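Local coordinates for metallo-beta-lactamase domain-containing protein (Enterococcus faecalis, PDB 2AZ4) that is of unknown function but carries a two-zinc site in a metallo-beta-lactamase fold and is probably a metal-dependent hydrolase, perhaps an RNA exonuclease, at residues H92-H97 / V165-Y170; D189-G194 / L377-H382; N259-N264 / D349-G354. All coordinates share one frame; numbering follows the deposited sequence.

Contact 1: H92-H97 / V165-Y170. With ZN (zinc ion), chain C; ZN (zinc ion), chain D.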
loop_
_atom_site.group_PDB
_atom_site.type_symbol
_atom_site.label_atom_id
_atom_site.label_comp_id
_atom_site.label_asym_id
_atom_site.label_seq_id
_atom_site.Cartn_x
_atom_site.Cartn_y
_atom_site.Cartn_z
ATOM N N HIS A 92 1.983 -4.680 3.698
ATOM C CA HIS A 92 2.634 -3.502 3.134
ATOM C C HIS A 92 2.116 -2.201 3.775
ATOM O O HIS A 92 1.170 -2.212 4.574
ATOM C CB HIS A 92 2.528 -3.470 1.594
ATOM C CG HIS A 92 1.125 -3.330 1.071
ATOM N ND1 HIS A 92 0.126 -4.238 1.350
ATOM C CD2 HIS A 92 0.561 -2.396 0.267
ATOM C CE1 HIS A 92 -0.984 -3.885 0.725
ATOM N NE2 HIS A 92 -0.754 -2.760 0.078
ATOM N N ALA A 93 2.726 -1.077 3.400
ATOM C CA ALA A 93 2.504 0.216 4.046
ATOM C C ALA A 93 1.179 0.950 3.749
ATOM O O ALA A 93 0.757 1.835 4.531
ATOM C CB ALA A 93 3.684 1.138 3.766
ATOM N N HIS A 94 0.533 0.602 2.642
ATOM C CA HIS A 94 -0.672 1.315 2.222
ATOM C C HIS A 94 -1.671 1.499 3.354
ATOM O O HIS A 94 -1.819 0.634 4.211
ATOM C CB HIS A 94 -1.303 0.665 0.972
ATOM C CG HIS A 94 -0.553 0.967 -0.288
ATOM N ND1 HIS A 94 -0.681 0.219 -1.435
ATOM C CD2 HIS A 94 0.322 1.959 -0.587
ATOM C CE1 HIS A 94 0.097 0.713 -2.382
ATOM N NE2 HIS A 94 0.718 1.771 -1.896
ATOM N N LEU A 95 -2.334 2.648 3.351
ATOM C CA LEU A 95 -3.219 3.070 4.443
ATOM C C LEU A 95 -4.298 2.031 4.834
ATOM O O LEU A 95 -4.587 1.825 6.038
ATOM C CB LEU A 95 -3.898 4.393 4.035
ATOM C CG LEU A 95 -4.652 5.217 5.080
ATOM C CD1 LEU A 95 -3.716 5.697 6.211
ATOM C CD2 LEU A 95 -5.385 6.397 4.414
ATOM N N ASP A 96 -4.872 1.396 3.805
ATOM C CA ASP A 96 -5.972 0.432 3.953
ATOM C C ASP A 96 -5.508 -0.893 4.560
ATOM O O ASP A 96 -6.330 -1.767 4.846
ATOM C CB ASP A 96 -6.745 0.236 2.626
ATOM C CG ASP A 96 -5.850 -0.231 1.469
ATOM O OD1 ASP A 96 -4.768 0.382 1.248
ATOM O OD2 ASP A 96 -6.230 -1.204 0.757
ATOM N N HIS A 97 -4.191 -1.009 4.768
ATOM C CA HIS A 97 -3.562 -2.123 5.477
ATOM C C HIS A 97 -2.886 -1.730 6.787
ATOM O O HIS A 97 -2.643 -2.591 7.625
ATOM C CB HIS A 97 -2.566 -2.839 4.546
ATOM C CG HIS A 97 -3.193 -3.271 3.251
ATOM N ND1 HIS A 97 -3.625 -4.563 3.029
ATOM C CD2 HIS A 97 -3.570 -2.559 2.161
ATOM C CE1 HIS A 97 -4.211 -4.634 1.846
ATOM N NE2 HIS A 97 -4.173 -3.437 1.289
ATOM N N VAL A 165 6.361 -9.747 -2.715
ATOM C CA VAL A 165 5.435 -9.819 -3.800
ATOM C C VAL A 165 5.482 -8.484 -4.550
ATOM O O VAL A 165 5.776 -7.461 -3.944
ATOM C CB VAL A 165 4.079 -10.181 -3.181
ATOM C CG1 VAL A 165 3.069 -9.057 -3.218
ATOM C CG2 VAL A 165 3.634 -11.575 -3.592
ATOM N N ASP A 166 5.220 -8.506 -5.859
ATOM C CA ASP A 166 5.274 -7.313 -6.701
ATOM C C ASP A 166 3.987 -6.490 -6.451
ATOM O O ASP A 166 2.871 -6.993 -6.601
ATOM C CB ASP A 166 5.451 -7.793 -8.161
ATOM C CG ASP A 166 5.196 -6.726 -9.232
ATOM O OD1 ASP A 166 5.088 -5.513 -8.918
ATOM O OD2 ASP A 166 5.078 -7.140 -10.433
ATOM N N HIS A 167 4.160 -5.251 -5.998
ATOM C CA HIS A 167 3.035 -4.321 -5.762
ATOM C C HIS A 167 3.612 -2.895 -5.901
ATOM O O HIS A 167 4.824 -2.716 -5.922
ATOM C CB HIS A 167 2.399 -4.599 -4.379
ATOM C CG HIS A 167 1.164 -3.792 -4.082
ATOM N ND1 HIS A 167 0.128 -3.643 -4.977
ATOM C CD2 HIS A 167 0.788 -3.124 -2.964
ATOM C CE1 HIS A 167 -0.813 -2.881 -4.442
ATOM N NE2 HIS A 167 -0.446 -2.565 -3.215
ATOM N N ASP A 168 2.771 -1.885 -6.039
ATOM C CA ASP A 168 3.273 -0.525 -6.185
ATOM C C ASP A 168 3.734 0.090 -4.852
ATOM O O ASP A 168 4.212 1.215 -4.858
ATOM C CB ASP A 168 2.276 0.389 -6.935
ATOM C CG ASP A 168 0.942 0.505 -6.234
ATOM O OD1 ASP A 168 0.682 -0.330 -5.362
ATOM O OD2 ASP A 168 0.136 1.432 -6.537
ATOM N N ALA A 169 3.551 -0.621 -3.725
ATOM C CA ALA A 169 4.233 -0.271 -2.474
ATOM C C ALA A 169 5.488 -1.118 -2.417
ATOM O O ALA A 169 5.401 -2.356 -2.457
ATOM C CB ALA A 169 3.371 -0.561 -1.231
ATOM N N TYR A 170 6.642 -0.468 -2.349
ATOM C CA TYR A 170 7.910 -1.173 -2.162
ATOM C C TYR A 170 7.893 -1.887 -0.805
ATOM O O TYR A 170 7.336 -1.375 0.157
ATOM C CB TYR A 170 9.096 -0.201 -2.262
ATOM C CG TYR A 170 10.435 -0.910 -2.344
ATOM C CD1 TYR A 170 10.783 -1.647 -3.482
ATOM C CD2 TYR A 170 11.343 -0.852 -1.286
ATOM C CE1 TYR A 170 12.011 -2.318 -3.562
ATOM C CE2 TYR A 170 12.584 -1.528 -1.353
ATOM C CZ TYR A 170 12.897 -2.247 -2.490
ATOM O OH TYR A 170 14.108 -2.904 -2.580
HETATM ZN ZN ZN C . -1.849 -1.771 -1.677
HETATM ZN ZN ZN D . -5.046 -2.697 -0.549
HETATM O O HOH W 1 5.175 -1.604 1.954
HETATM O O HOH W 2 2.502 3.094 -3.744
HETATM O O HOH W 3 -3.657 -0.818 -0.596
HETATM O O HOH W 4 -3.226 -0.825 -3.097
HETATM O O HOH W 5 -5.768 -1.609 -2.492
#

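Contact 2: D189-G194 / L377-H382. With ZN (zinc ion), chain C; ZN (zinc ion), chain D.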
loop_
_atom_site.group_PDB
_atom_site.type_symbol
_atom_site.label_atom_id
_atom_site.label_comp_id
_atom_site.label_asym_id
_atom_site.label_seq_id
_atom_site.Cartn_x
_atom_site.Cartn_y
_atom_site.Cartn_z
ATOM N N ASP A 189 -1.732 -7.471 -1.245
ATOM C CA ASP A 189 -1.958 -6.882 -2.559
ATOM C C ASP A 189 -0.799 -7.239 -3.466
ATOM O O ASP A 189 0.343 -7.253 -3.003
ATOM C CB ASP A 189 -1.997 -5.362 -2.434
ATOM C CG ASP A 189 -3.257 -4.849 -1.816
ATOM O OD1 ASP A 189 -4.155 -5.633 -1.428
ATOM O OD2 ASP A 189 -3.366 -3.621 -1.723
ATOM N N LEU A 190 -1.081 -7.494 -4.753
ATOM C CA LEU A 190 -0.064 -7.954 -5.705
ATOM C C LEU A 190 -0.426 -7.875 -7.188
ATOM O O LEU A 190 -1.579 -7.749 -7.561
ATOM C CB LEU A 190 0.423 -9.375 -5.426
ATOM C CG LEU A 190 -0.416 -10.606 -5.050
ATOM C CD1 LEU A 190 -1.910 -10.612 -5.349
ATOM C CD2 LEU A 190 0.250 -11.867 -5.515
ATOM N N ARG A 191 0.593 -7.987 -8.027
ATOM C CA ARG A 191 0.424 -7.846 -9.483
ATOM C C ARG A 191 1.525 -8.627 -10.174
ATOM O O ARG A 191 2.432 -9.141 -9.512
ATOM C CB ARG A 191 0.480 -6.358 -9.887
ATOM C CG ARG A 191 1.821 -5.690 -9.536
ATOM C CD ARG A 191 1.891 -4.239 -10.010
ATOM N NE ARG A 191 3.073 -3.554 -9.491
ATOM C CZ ARG A 191 3.365 -2.271 -9.701
ATOM N NH1 ARG A 191 2.560 -1.507 -10.411
ATOM N NH2 ARG A 191 4.471 -1.753 -9.190
ATOM N N LEU A 192 1.456 -8.690 -11.502
ATOM C CA LEU A 192 2.454 -9.376 -12.312
ATOM C C LEU A 192 3.064 -8.467 -13.387
ATOM O O LEU A 192 3.785 -8.951 -14.282
ATOM C CB LEU A 192 1.805 -10.601 -12.988
ATOM C CG LEU A 192 1.710 -11.895 -12.153
ATOM C CD1 LEU A 192 0.920 -12.969 -12.894
ATOM C CD2 LEU A 192 3.118 -12.407 -11.827
ATOM N N HIS A 193 2.783 -7.168 -13.312
ATOM C CA HIS A 193 3.301 -6.217 -14.292
ATOM C C HIS A 193 4.164 -5.086 -13.682
ATOM O O HIS A 193 4.362 -4.044 -14.303
ATOM C CB HIS A 193 2.143 -5.635 -15.119
ATOM C CG HIS A 193 1.227 -4.749 -14.336
ATOM N ND1 HIS A 193 0.147 -5.228 -13.625
ATOM C CD2 HIS A 193 1.238 -3.407 -14.142
ATOM C CE1 HIS A 193 -0.474 -4.222 -13.038
ATOM N NE2 HIS A 193 0.166 -3.107 -13.337
ATOM N N GLY A 194 4.668 -5.285 -12.470
ATOM C CA GLY A 194 5.443 -4.240 -11.774
ATOM C C GLY A 194 6.943 -4.299 -12.018
ATOM O O GLY A 194 7.397 -4.789 -13.058
ATOM N N LEU A 377 -0.495 9.429 -16.167
ATOM C CA LEU A 377 0.406 8.329 -16.507
ATOM C C LEU A 377 0.371 7.333 -15.350
ATOM O O LEU A 377 1.218 7.367 -14.454
ATOM C CB LEU A 377 1.828 8.852 -16.811
ATOM C CG LEU A 377 2.875 7.882 -17.390
ATOM C CD1 LEU A 377 2.549 7.495 -18.850
ATOM C CD2 LEU A 377 4.273 8.494 -17.269
ATOM N N ALA A 378 -0.646 6.477 -15.364
ATOM C CA ALA A 378 -0.934 5.602 -14.235
ATOM C C ALA A 378 -0.563 4.154 -14.526
ATOM O O ALA A 378 -0.667 3.693 -15.654
ATOM C CB ALA A 378 -2.416 5.705 -13.831
ATOM N N CYS A 379 -0.141 3.442 -13.496
ATOM C CA CYS A 379 0.052 2.005 -13.602
ATOM C C CYS A 379 -0.412 1.379 -12.288
ATOM O O CYS A 379 0.180 1.622 -11.219
ATOM C CB CYS A 379 1.522 1.691 -13.881
ATOM S SG CYS A 379 1.869 -0.076 -14.068
ATOM N N SER A 380 -1.493 0.612 -12.362
ATOM C CA SER A 380 -2.079 0.001 -11.181
ATOM C C SER A 380 -1.090 -0.852 -10.397
ATOM O O SER A 380 -0.295 -1.596 -10.962
ATOM C CB SER A 380 -3.299 -0.849 -11.539
ATOM O OG SER A 380 -3.862 -1.375 -10.346
ATOM N N GLY A 381 -1.164 -0.753 -9.076
ATOM C CA GLY A 381 -0.468 -1.692 -8.226
ATOM C C GLY A 381 -1.089 -3.093 -8.174
ATOM O O GLY A 381 -0.480 -4.003 -7.613
ATOM N N HIS A 382 -2.291 -3.264 -8.747
ATOM C CA HIS A 382 -3.064 -4.516 -8.616
ATOM C C HIS A 382 -3.066 -5.371 -9.867
ATOM O O HIS A 382 -2.992 -4.847 -10.986
ATOM C CB HIS A 382 -4.504 -4.230 -8.177
ATOM C CG HIS A 382 -4.591 -3.620 -6.815
ATOM N ND1 HIS A 382 -4.517 -4.368 -5.662
ATOM C CD2 HIS A 382 -4.716 -2.329 -6.422
ATOM C CE1 HIS A 382 -4.598 -3.564 -4.615
ATOM N NE2 HIS A 382 -4.735 -2.325 -5.047
HETATM ZN ZN ZN C . -1.849 -1.771 -1.677
HETATM ZN ZN ZN D . -5.046 -2.697 -0.549
HETATM O O HOH W 4 -3.226 -0.825 -3.097
HETATM O O HOH W 5 -5.768 -1.609 -2.492
HETATM O O HOH W 3 -3.657 -0.818 -0.596
#

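Contact 3: N259-N264 / D349-G354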
loop_
_atom_site.group_PDB
_atom_site.type_symbol
_atom_site.label_atom_id
_atom_site.label_comp_id
_atom_site.label_asym_id
_atom_site.label_seq_id
_atom_site.Cartn_x
_atom_site.Cartn_y
_atom_site.Cartn_z
ATOM N N ASN A 259 4.448 14.093 -10.358
ATOM C CA ASN A 259 4.369 13.623 -8.980
ATOM C C ASN A 259 3.957 12.168 -8.972
ATOM O O ASN A 259 3.368 11.679 -9.944
ATOM C CB ASN A 259 3.444 14.497 -8.136
ATOM C CG ASN A 259 3.646 14.298 -6.608
ATOM O OD1 ASN A 259 4.642 13.745 -6.153
ATOM N ND2 ASN A 259 2.691 14.754 -5.839
ATOM N N GLY A 260 4.297 11.466 -7.893
ATOM C CA GLY A 260 3.930 10.073 -7.760
ATOM C C GLY A 260 3.582 9.843 -6.306
ATOM O O GLY A 260 3.578 10.777 -5.501
ATOM N N TYR A 261 3.289 8.606 -5.959
ATOM C CA TYR A 261 2.920 8.313 -4.585
ATOM C C TYR A 261 4.169 7.790 -3.887
ATOM O O TYR A 261 4.815 6.931 -4.428
ATOM C CB TYR A 261 1.756 7.319 -4.529
ATOM C CG TYR A 261 1.239 7.199 -3.126
ATOM C CD1 TYR A 261 0.456 8.220 -2.571
ATOM C CD2 TYR A 261 1.593 6.116 -2.327
ATOM C CE1 TYR A 261 0.011 8.149 -1.239
ATOM C CE2 TYR A 261 1.157 6.023 -1.008
ATOM C CZ TYR A 261 0.360 7.045 -0.475
ATOM O OH TYR A 261 -0.087 6.970 0.830
ATOM N N PRO A 262 4.527 8.316 -2.698
ATOM C CA PRO A 262 5.867 8.030 -2.134
ATOM C C PRO A 262 6.202 6.565 -1.798
ATOM O O PRO A 262 7.379 6.187 -1.788
ATOM C CB PRO A 262 5.909 8.884 -0.847
ATOM C CG PRO A 262 4.823 9.876 -0.988
ATOM C CD PRO A 262 3.746 9.185 -1.793
ATOM N N ALA A 263 5.193 5.752 -1.516
ATOM C CA ALA A 263 5.430 4.325 -1.281
ATOM C C ALA A 263 5.966 3.587 -2.524
ATOM O O ALA A 263 6.582 2.528 -2.393
ATOM C CB ALA A 263 4.170 3.638 -0.717
ATOM N N ASN A 264 5.747 4.146 -3.715
ATOM C CA ASN A 264 6.311 3.555 -4.947
ATOM C C ASN A 264 7.731 4.028 -5.217
ATOM O O ASN A 264 8.016 4.700 -6.222
ATOM C CB ASN A 264 5.417 3.813 -6.173
ATOM C CG ASN A 264 5.631 2.789 -7.257
ATOM O OD1 ASN A 264 6.676 2.127 -7.310
ATOM N ND2 ASN A 264 4.642 2.641 -8.137
ATOM N N ASP A 349 -0.004 8.396 -10.565
ATOM C CA ASP A 349 -0.569 7.791 -9.360
ATOM C C ASP A 349 -0.399 8.594 -8.078
ATOM O O ASP A 349 -0.480 8.051 -6.969
ATOM C CB ASP A 349 -0.079 6.352 -9.204
ATOM C CG ASP A 349 -0.579 5.460 -10.333
ATOM O OD1 ASP A 349 -1.807 5.326 -10.469
ATOM O OD2 ASP A 349 0.245 4.939 -11.095
ATOM N N ALA A 350 -0.156 9.898 -8.224
ATOM C CA ALA A 350 -0.180 10.790 -7.064
ATOM C C ALA A 350 -1.637 11.156 -6.747
ATOM O O ALA A 350 -2.530 10.981 -7.585
ATOM C CB ALA A 350 0.641 12.040 -7.326
ATOM N N GLN A 351 -1.858 11.675 -5.538
ATOM C CA GLN A 351 -3.147 12.274 -5.150
ATOM C C GLN A 351 -3.335 13.678 -5.745
ATOM O O GLN A 351 -2.357 14.358 -5.977
ATOM C CB GLN A 351 -3.264 12.310 -3.626
ATOM C CG GLN A 351 -3.101 10.934 -3.011
ATOM C CD GLN A 351 -3.487 10.899 -1.557
ATOM O OE1 GLN A 351 -2.696 11.272 -0.689
ATOM N NE2 GLN A 351 -4.717 10.457 -1.276
ATOM N N PRO A 352 -4.594 14.081 -6.064
ATOM C CA PRO A 352 -5.819 13.270 -5.983
ATOM C C PRO A 352 -5.793 12.131 -6.993
ATOM O O PRO A 352 -5.342 12.318 -8.135
ATOM C CB PRO A 352 -6.935 14.262 -6.323
ATOM C CG PRO A 352 -6.278 15.358 -7.059
ATOM C CD PRO A 352 -4.867 15.442 -6.556
ATOM N N LEU A 353 -6.286 10.969 -6.588
ATOM C CA LEU A 353 -6.088 9.737 -7.362
ATOM C C LEU A 353 -6.897 9.680 -8.654
ATOM O O LEU A 353 -6.391 9.273 -9.718
ATOM C CB LEU A 353 -6.379 8.515 -6.475
ATOM C CG LEU A 353 -5.278 7.773 -5.686
ATOM C CD1 LEU A 353 -3.975 8.513 -5.518
ATOM C CD2 LEU A 353 -5.756 7.252 -4.333
ATOM N N GLY A 354 -8.149 10.098 -8.572
ATOM C CA GLY A 354 -9.061 9.992 -9.703
ATOM C C GLY A 354 -10.384 10.630 -9.363
ATOM O O GLY A 354 -10.561 11.186 -8.265
HETATM O O HOH W 6 -1.775 9.225 1.580
#

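Contact 1: H92-H97 / V165-Y170
Water 3 is gripped three times: its oxygen lies 2.3 Å from ZN of chain C and 2.3 Å from ZN of chain D, bridging the two, and it donates a short 2.5 Å hydrogen bond to Asp96 OD1. The other oxygen of that carboxylate, OD2, binds the chain D zinc, so Asp96 holds metal and bridging water at once; two zincs on one oxygen would be expected to lower its pKa. His97 NE2 joins OD2 on the same ion, and Asp189 and His404 complete its protein ligands. The chain C zinc collects His92 NE2, His94 ND1 and, from 165-170, His167 NE2 at 2.2 Å, with Asp189 again shared. Residues 92-97 read His-x-His-x-Asp-His, the signature of the metallo-beta-lactamase fold, with His94 as N-cap of the short helix, and His167 comes from the loop after strand 158-164. With CG between the backbone N and the carbonyl carbon (chi1 65°), the His92 ring offers its face to the edge of His167, an offset edge-to-face pair with ring centroids 4.6 Å apart and planes at 88°. His167 reaches in with CG anti to the backbone N (chi1 -175°), and its ND1 is hydrogen-bonded to Gly381 O, which fixes the ring's rotation. Ala169 CB makes a CH-pi contact over one face of the His94 ring, 3.6 Å from NE2, while also touching the edge of His92 at CD2. Asp168 OD1 meets the rim of His94 at CE1 and hangs over a face of His167. Since His94 spends ND1 on zinc, its NE2 carries the hydrogen and donates a 2.9 Å hydrogen bond to water 2, which passes a 2.8 Å bond on to Asp168 O.

Contact 2: D189-G194 / L377-H382
At the dinuclear zinc site, the metallo-beta-lactamase part of the chain meets a Ser-Gly-His loop that recalls the histidine motif of beta-CASP nucleases. Asp189 OD2 bridges the metals, 2.2 Å from ZN of chain D and 2.4 Å from ZN of chain C. The His382 ring comes edge-on to that same oxygen, its CE1 3.1 Å from Asp189 OD2, with carboxylate and ring planes 65° apart. Its NE2 makes weak hydrogen bonds to waters 4 and 5, both zinc-bound, and ND1 is held by Glu216, a carboxylate partner that may raise the ring's basicity, against the pull of the nearby zincs. Farther from the metals, Ser380 O takes two donors. Arg191, its chain extended from CG to NE, brings NH1 to 2.9 Å from Ser380 O in a bent bond (143° at the hydrogen) that comes from above the carbonyl plane; His193 NE2 adds a weak one, also 2.9 Å from Ser380 O. Along the way CB, CG and CD of Arg191 brush past Gly381 O. Salt bridges to Asp166 and Glu237 hold the rest of the guanidinium. Cys379 SG lies in the His193 ring plane at its edge, 3.4 Å from CD2. Within the loop, Ser380 OG accepts from His382 N at 2.9 Å, an ST turn that shapes the backbone ahead of the histidine. Leu190 and Leu192 turn the other way, packing on helices 197-207 and 385-395, while Leu377 and Cys379, just past strand 373-376, rest on helix 237-249.

Contact 3: N259-N264 / D349-G354
Asp349 opens the loop with a left-handed backbone (phi 60°), and its carbonyl O comes 3.4 Å from Tyr261 CB. Its carboxylate looks elsewhere: OD2 pairs with Arg267 in a salt bridge and accepts from the backbone N of Cys379. Ala350 follows as the centre of the contact. Its CB points at the opposing backbone, 3.7 Å from Asn259 C and likewise 3.7 Å from Gly260 O, and also lies against the amide end of Asn259, whose OD1 is bound by Gln331. The two loops are close here because strands 256-260 and 344-348 are parallel neighbours in the six-stranded parallel sheet, and the backbone leaves the sheet at this point; 259-264 swings into a type I turn, Tyr261 to Asn264. Gln351 then runs alongside Tyr261, both side chains pointing the same way, with amide and ring planes 82° apart. Tyr261, CG anti to the backbone N (chi1 -171°), presents its ring edge to Gln351 OE1 and borders the metal site, about 4 Å from the zinc ligand His94 (nearest side-chain atoms). Their tips share water 6, which lies in the ring plane 2.9 Å from Tyr261 OH and donates to Gln351 OE1 at 3.2 Å. A cis peptide then leads into Pro352, which packs on helix 358-369.

Overall arrangement
Contacts 1 and 2 share both zincs and waters 3, 4 and 5, centres about 11 Å apart; the centre of contact 3 is about 13 Å from either. Contact 1 closes first along the chain, and the segments of contact 3 fall between those of contact 2. The loops carrying His167 and Asp189 follow strands of one mixed sheet, whereas 259-264 starts in a strand of the parallel sheet and 349-354 and 377-382 follow two others, all inserted between strands 212-216 and 399-403 as in beta-CASP proteins. Hydrogen bonds stitch the three together: Tyr170 N with Ala263 O, and Asp166 with Gly194. The zinc centre thus sits between the two parts, consistent with a substrate cleft there.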